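Local structure of TetR-family transcriptional regulator (Streptomyces coelicolor, 2G7L) at residues H67-L71 / P108-R112; W89-R94 / F214-N219. The protein probably acts as a dimeric transcriptional regulator that binds DNA through an N-terminal helix-turn-helix domain and a ligand through its helical C-terminal domain. All coordinates share one frame; numbering follows the deposited sequence.

Contact 1. Residues H67-L71 / P108-R112; sequences HAAVL and PQLAR
Leu110 reaches from the helix that begins at Pro108 into the angle between His67 and Leu71, one turn apart on helix 63-74. Its CB already meets Leu71, lying 4.1 Å from Leu71 CD1. With CG anti to the carbonyl carbon (chi1 -62°) the isobutyl group leans toward helix 63-74, and its two methyls part. Leu110 CD1 goes to the leucine side, 4.0 Å from Leu71 CD1 and as far from Leu71 CA, with Val70 CG1 a little farther off at 4.2 Å. Leu110 CD2 turns to the histidine and rests 3.6 Å from His67 CB, next to where the imidazole is attached. No hydrogen bond joins the two segments. The amide of Gln109 comes up at the ring edge of His67, yet NE2 of Gln109 and ND1 of His67 remain 4.2 Å apart, and both are hydrogen-bonded to the hydroxyl of Ser113. Replacing Leu110 by an alanine is likely to open a gap between His67 and Leu71 and deprive both of their main apolar partner from residues 108-112. Leu37 also touches Leu110 and His67, while Val70 packs on Ala28 and Met32 of helix 21-35. The short segments run at 122°, and this is the buried interdomain packing of a TetR-type regulator, where the last helix of the DNA-binding region meets the C-terminal domain.

Contact 2. Residues W89-R94 / F214-N219; sequences WREQLR and FDVLVN
The Phe214 ring is packed on both faces: Arg94 CB lies over one, in a CH-pi contact 3.9 Å from the ring centroid, and Val218 CG2 of its own helix lies over the other. The guanidinium of Arg94 has Phe214 CD2 above its centre, with the two planes inclined by 46°, and Asp215 OD2 at its edge. Val218 CG1 sits over a face of the Arg90 guanidinium, whose edge receives Asp215 OD1 and Asn219 OD1; the same methyl meets the rim of the Trp89 indole. Asp215 thus bridges two arginines. Arg90 NH2 donates to Asp215 OD1 at 2.6 Å in a nearly straight bond (171°), on the anti side of the carboxylate, while Arg94 NH2 approaches Asp215 OD2 from the syn side at 2.9 Å, both donors standing out of the carboxylate plane. An extended chain carries Arg90 across to this acid and to Asn219, where NH1 of Arg90 hydrogen-bonds to OD1 of Asn219 at 3.2 Å, from above the amide plane; Arg94 bends at chi3 (-67°), folding its head back over Phe214. Leu93 CD1 packs at 4.0 Å from Phe214 CE1. Arg94 NH1 also binds the carbonyl of Arg211, and Asn219 ND2 reaches Thr224 OG1 of the second subunit. Two arginines on one carboxylate would be expected to favour its ionised form, and the polar network links the pairing of these helices to the dimer interface.

From the N terminus the chain passes through the helix-turn-helix region into helix 63-74, which supplies the first half of contact 1. It starts helix 89-106 with the first half of contact 2, before helix 108-116 returns to close contact 1 over 36 intervening residues. Contact 2 closes 119 residues on, when helix 206-223 meets the start of helix 89-106. The two loops cross: helix 89-106 lies wholly within the first, and the second starts from its first turns. The contacts do not touch: their nearest atoms are about 15 Å apart, their centres about 24 Å. Contact 1 ties helix 63-74 to helix 108-116; contact 2 joins early and late helices of the C-terminal domain, beside the second subunit.

Contact 1. Residues H67-L71 / P108-R112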
loop_
_atom_site.group_PDB
_atom_site.type_symbol
_atom_site.label_atom_id
_atom_site.label_comp_id
_atom_site.label_asym_id
_atom_site.label_seq_id
_atom_site.Cartn_x
_atom_site.Cartn_y
_atom_site.Cartn_z
ATOM N N HIS A 67 -14.564 -7.943 -1.717
ATOM C CA HIS A 67 -13.366 -8.020 -2.605
ATOM C C HIS A 67 -12.343 -8.968 -2.015
ATOM O O HIS A 67 -11.747 -9.738 -2.744
ATOM C CB HIS A 67 -12.737 -6.660 -2.901
ATOM C CG HIS A 67 -13.599 -5.764 -3.736
ATOM N ND1 HIS A 67 -13.277 -4.447 -3.985
ATOM C CD2 HIS A 67 -14.783 -5.985 -4.354
ATOM C CE1 HIS A 67 -14.225 -3.897 -4.730
ATOM N NE2 HIS A 67 -15.154 -4.807 -4.955
ATOM N N ALA A 68 -12.172 -8.931 -0.695
ATOM C CA ALA A 68 -11.210 -9.826 -0.010
ATOM C C ALA A 68 -11.538 -11.340 -0.251
ATOM O O ALA A 68 -10.629 -12.141 -0.570
ATOM C CB ALA A 68 -11.141 -9.534 1.447
ATOM N N ALA A 69 -12.799 -11.725 -0.055
ATOM C CA ALA A 69 -13.330 -13.077 -0.405
ATOM C C ALA A 69 -13.080 -13.436 -1.866
ATOM O O ALA A 69 -12.659 -14.528 -2.175
ATOM C CB ALA A 69 -14.831 -13.108 -0.111
ATOM N N VAL A 70 -13.325 -12.509 -2.782
ATOM C CA VAL A 70 -13.018 -12.787 -4.181
ATOM C C VAL A 70 -11.520 -12.933 -4.385
ATOM O O VAL A 70 -11.053 -13.730 -5.224
ATOM C CB VAL A 70 -13.543 -11.666 -5.097
ATOM C CG1 VAL A 70 -13.070 -11.857 -6.511
ATOM C CG2 VAL A 70 -15.136 -11.609 -5.021
ATOM N N LEU A 71 -10.737 -12.100 -3.685
ATOM C CA LEU A 71 -9.267 -12.258 -3.804
ATOM C C LEU A 71 -8.885 -13.575 -3.245
ATOM O O LEU A 71 -8.074 -14.294 -3.864
ATOM C CB LEU A 71 -8.478 -11.117 -3.111
ATOM C CG LEU A 71 -6.952 -11.228 -3.201
ATOM C CD1 LEU A 71 -6.528 -11.289 -4.649
ATOM C CD2 LEU A 71 -6.328 -10.023 -2.459
ATOM N N PRO A 108 -5.747 -5.126 -9.904
ATOM C CA PRO A 108 -5.217 -4.070 -9.006
ATOM C C PRO A 108 -6.177 -3.521 -8.012
ATOM O O PRO A 108 -5.771 -3.213 -6.889
ATOM C CB PRO A 108 -4.653 -3.018 -9.986
ATOM C CG PRO A 108 -4.174 -3.890 -11.157
ATOM C CD PRO A 108 -5.454 -4.799 -11.317
ATOM N N GLN A 109 -7.462 -3.475 -8.362
ATOM C CA GLN A 109 -8.461 -3.089 -7.383
ATOM C C GLN A 109 -8.568 -4.060 -6.231
ATOM O O GLN A 109 -8.870 -3.640 -5.130
ATOM C CB GLN A 109 -9.834 -2.888 -8.028
ATOM C CG GLN A 109 -10.920 -2.443 -7.049
ATOM C CD GLN A 109 -10.557 -1.193 -6.261
ATOM O OE1 GLN A 109 -10.187 -0.178 -6.864
ATOM N NE2 GLN A 109 -10.695 -1.245 -4.905
ATOM N N LEU A 110 -8.287 -5.360 -6.456
ATOM C CA LEU A 110 -8.208 -6.280 -5.307
ATOM C C LEU A 110 -7.030 -6.006 -4.375
ATOM O O LEU A 110 -7.180 -6.092 -3.145
ATOM C CB LEU A 110 -8.217 -7.768 -5.765
ATOM C CG LEU A 110 -9.516 -8.218 -6.519
ATOM C CD1 LEU A 110 -9.430 -9.717 -6.853
ATOM C CD2 LEU A 110 -10.784 -7.862 -5.699
ATOM N N ALA A 111 -5.859 -5.706 -4.944
ATOM C CA ALA A 111 -4.693 -5.170 -4.134
ATOM C C ALA A 111 -5.133 -3.926 -3.352
ATOM O O ALA A 111 -4.931 -3.878 -2.126
ATOM C CB ALA A 111 -3.458 -4.839 -5.007
ATOM N N ARG A 112 -5.814 -2.965 -4.028
ATOM C CA ARG A 112 -6.251 -1.740 -3.329
ATOM C C ARG A 112 -7.159 -2.047 -2.173
ATOM O O ARG A 112 -7.021 -1.480 -1.064
ATOM C CB ARG A 112 -6.928 -0.745 -4.268
ATOM C CG ARG A 112 -5.968 -0.068 -5.211
ATOM C CD ARG A 112 -6.687 0.679 -6.342
ATOM N NE ARG A 112 -5.758 0.709 -7.464
ATOM C CZ ARG A 112 -5.976 1.290 -8.633
ATOM N NH1 ARG A 112 -7.089 1.970 -8.853
ATOM N NH2 ARG A 112 -5.055 1.251 -9.570
#

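Contact 2. Residues W89-R94 / F214-N219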
loop_
_atom_site.group_PDB
_atom_site.type_symbol
_atom_site.label_atom_id
_atom_site.label_comp_id
_atom_site.label_asym_id
_atom_site.label_seq_id
_atom_site.Cartn_x
_atom_site.Cartn_y
_atom_site.Cartn_z
ATOM N N TRP A 89 15.197 -21.889 0.920
ATOM C CA TRP A 89 14.016 -21.198 1.385
ATOM C C TRP A 89 13.809 -19.832 0.739
ATOM O O TRP A 89 12.682 -19.458 0.407
ATOM C CB TRP A 89 14.075 -21.120 2.912
ATOM C CG TRP A 89 15.233 -20.280 3.415
ATOM C CD1 TRP A 89 16.467 -20.728 3.839
ATOM C CD2 TRP A 89 15.262 -18.853 3.542
ATOM N NE1 TRP A 89 17.243 -19.662 4.246
ATOM C CE2 TRP A 89 16.540 -18.500 4.046
ATOM C CE3 TRP A 89 14.329 -17.831 3.283
ATOM C CZ2 TRP A 89 16.913 -17.167 4.276
ATOM C CZ3 TRP A 89 14.707 -16.526 3.496
ATOM C CH2 TRP A 89 15.985 -16.201 3.998
ATOM N N ARG A 90 14.911 -19.119 0.503
ATOM C CA ARG A 90 14.870 -17.718 0.084
ATOM C C ARG A 90 14.391 -17.615 -1.340
ATOM O O ARG A 90 13.576 -16.758 -1.675
ATOM C CB ARG A 90 16.255 -17.047 0.267
ATOM C CG ARG A 90 16.253 -15.593 -0.081
ATOM C CD ARG A 90 17.442 -14.878 0.459
ATOM N NE ARG A 90 17.490 -13.515 -0.041
ATOM C CZ ARG A 90 17.844 -12.467 0.708
ATOM N NH1 ARG A 90 18.187 -12.656 1.986
ATOM N NH2 ARG A 90 17.882 -11.230 0.175
ATOM N N GLU A 91 14.907 -18.493 -2.181
ATOM C CA GLU A 91 14.476 -18.544 -3.579
ATOM C C GLU A 91 12.990 -18.992 -3.762
ATOM O O GLU A 91 12.263 -18.488 -4.656
ATOM C CB GLU A 91 15.403 -19.495 -4.335
ATOM C CG GLU A 91 14.939 -19.864 -5.755
ATOM C CD GLU A 91 15.550 -21.196 -6.236
ATOM O OE1 GLU A 91 15.663 -22.146 -5.407
ATOM O OE2 GLU A 91 15.914 -21.280 -7.451
ATOM N N GLN A 92 12.568 -19.957 -2.947
ATOM C CA GLN A 92 11.197 -20.451 -2.974
ATOM C C GLN A 92 10.239 -19.418 -2.374
ATOM O O GLN A 92 9.176 -19.218 -2.907
ATOM C CB GLN A 92 11.087 -21.718 -2.142
ATOM C CG GLN A 92 11.605 -23.040 -2.793
ATOM C CD GLN A 92 11.612 -24.170 -1.775
ATOM O OE1 GLN A 92 10.698 -25.013 -1.744
ATOM N NE2 GLN A 92 12.617 -24.166 -0.902
ATOM N N LEU A 93 10.613 -18.784 -1.258
ATOM C CA LEU A 93 9.937 -17.534 -0.773
ATOM C C LEU A 93 9.731 -16.522 -1.898
ATOM O O LEU A 93 8.632 -16.045 -2.156
ATOM C CB LEU A 93 10.729 -16.869 0.366
ATOM C CG LEU A 93 10.011 -16.370 1.637
ATOM C CD1 LEU A 93 10.740 -15.213 2.155
ATOM C CD2 LEU A 93 8.523 -16.055 1.537
ATOM N N ARG A 94 10.800 -16.190 -2.594
ATOM C CA ARG A 94 10.648 -15.239 -3.660
ATOM C C ARG A 94 9.610 -15.725 -4.698
ATOM O O ARG A 94 8.803 -14.911 -5.229
ATOM C CB ARG A 94 11.996 -14.966 -4.336
ATOM C CG ARG A 94 11.925 -13.768 -5.307
ATOM C CD ARG A 94 13.125 -13.649 -6.276
ATOM N NE ARG A 94 14.409 -13.322 -5.605
ATOM C CZ ARG A 94 14.910 -12.098 -5.408
ATOM N NH1 ARG A 94 14.230 -11.008 -5.763
ATOM N NH2 ARG A 94 16.098 -11.957 -4.825
ATOM N N PHE A 214 12.164 -7.109 -2.360
ATOM C CA PHE A 214 12.187 -8.441 -1.735
ATOM C C PHE A 214 13.493 -8.666 -0.936
ATOM O O PHE A 214 13.498 -8.951 0.290
ATOM C CB PHE A 214 11.994 -9.547 -2.807
ATOM C CG PHE A 214 12.196 -10.944 -2.248
ATOM C CD1 PHE A 214 11.154 -11.608 -1.612
ATOM C CD2 PHE A 214 13.446 -11.555 -2.272
ATOM C CE1 PHE A 214 11.378 -12.899 -1.036
ATOM C CE2 PHE A 214 13.662 -12.841 -1.696
ATOM C CZ PHE A 214 12.623 -13.498 -1.102
ATOM N N ASP A 215 14.614 -8.497 -1.627
ATOM C CA ASP A 215 15.962 -8.534 -0.942
ATOM C C ASP A 215 16.115 -7.507 0.148
ATOM O O ASP A 215 16.540 -7.827 1.238
ATOM C CB ASP A 215 17.060 -8.361 -2.003
ATOM C CG ASP A 215 17.177 -9.582 -2.887
ATOM O OD1 ASP A 215 17.079 -10.674 -2.287
ATOM O OD2 ASP A 215 17.379 -9.462 -4.132
ATOM N N VAL A 216 15.676 -6.279 -0.097
ATOM C CA VAL A 216 15.761 -5.259 0.948
ATOM C C VAL A 216 15.022 -5.724 2.172
ATOM O O VAL A 216 15.488 -5.594 3.330
ATOM C CB VAL A 216 15.124 -3.874 0.431
ATOM C CG1 VAL A 216 14.967 -2.905 1.519
ATOM C CG2 VAL A 216 15.907 -3.341 -0.682
ATOM N N LEU A 217 13.811 -6.249 1.930
ATOM C CA LEU A 217 12.967 -6.612 3.059
ATOM C C LEU A 217 13.511 -7.836 3.749
ATOM O O LEU A 217 13.583 -7.883 4.989
ATOM C CB LEU A 217 11.519 -6.862 2.551
ATOM C CG LEU A 217 10.759 -5.521 2.406
ATOM C CD1 LEU A 217 9.588 -5.747 1.548
ATOM C CD2 LEU A 217 10.288 -5.084 3.828
ATOM N N VAL A 218 13.869 -8.851 2.978
ATOM C CA VAL A 218 14.432 -10.113 3.649
ATOM C C VAL A 218 15.696 -9.827 4.484
ATOM O O VAL A 218 15.815 -10.137 5.725
ATOM C CB VAL A 218 14.620 -11.240 2.573
ATOM C CG1 VAL A 218 15.214 -12.462 3.198
ATOM C CG2 VAL A 218 13.198 -11.629 2.032
ATOM N N ASN A 219 16.602 -9.086 3.853
ATOM C CA ASN A 219 17.822 -8.610 4.559
ATOM C C ASN A 219 17.469 -7.826 5.782
ATOM O O ASN A 219 17.960 -8.071 6.885
ATOM C CB ASN A 219 18.636 -7.770 3.616
ATOM C CG ASN A 219 19.322 -8.611 2.621
ATOM O OD1 ASN A 219 19.404 -9.825 2.831
ATOM N ND2 ASN A 219 19.798 -8.022 1.502
#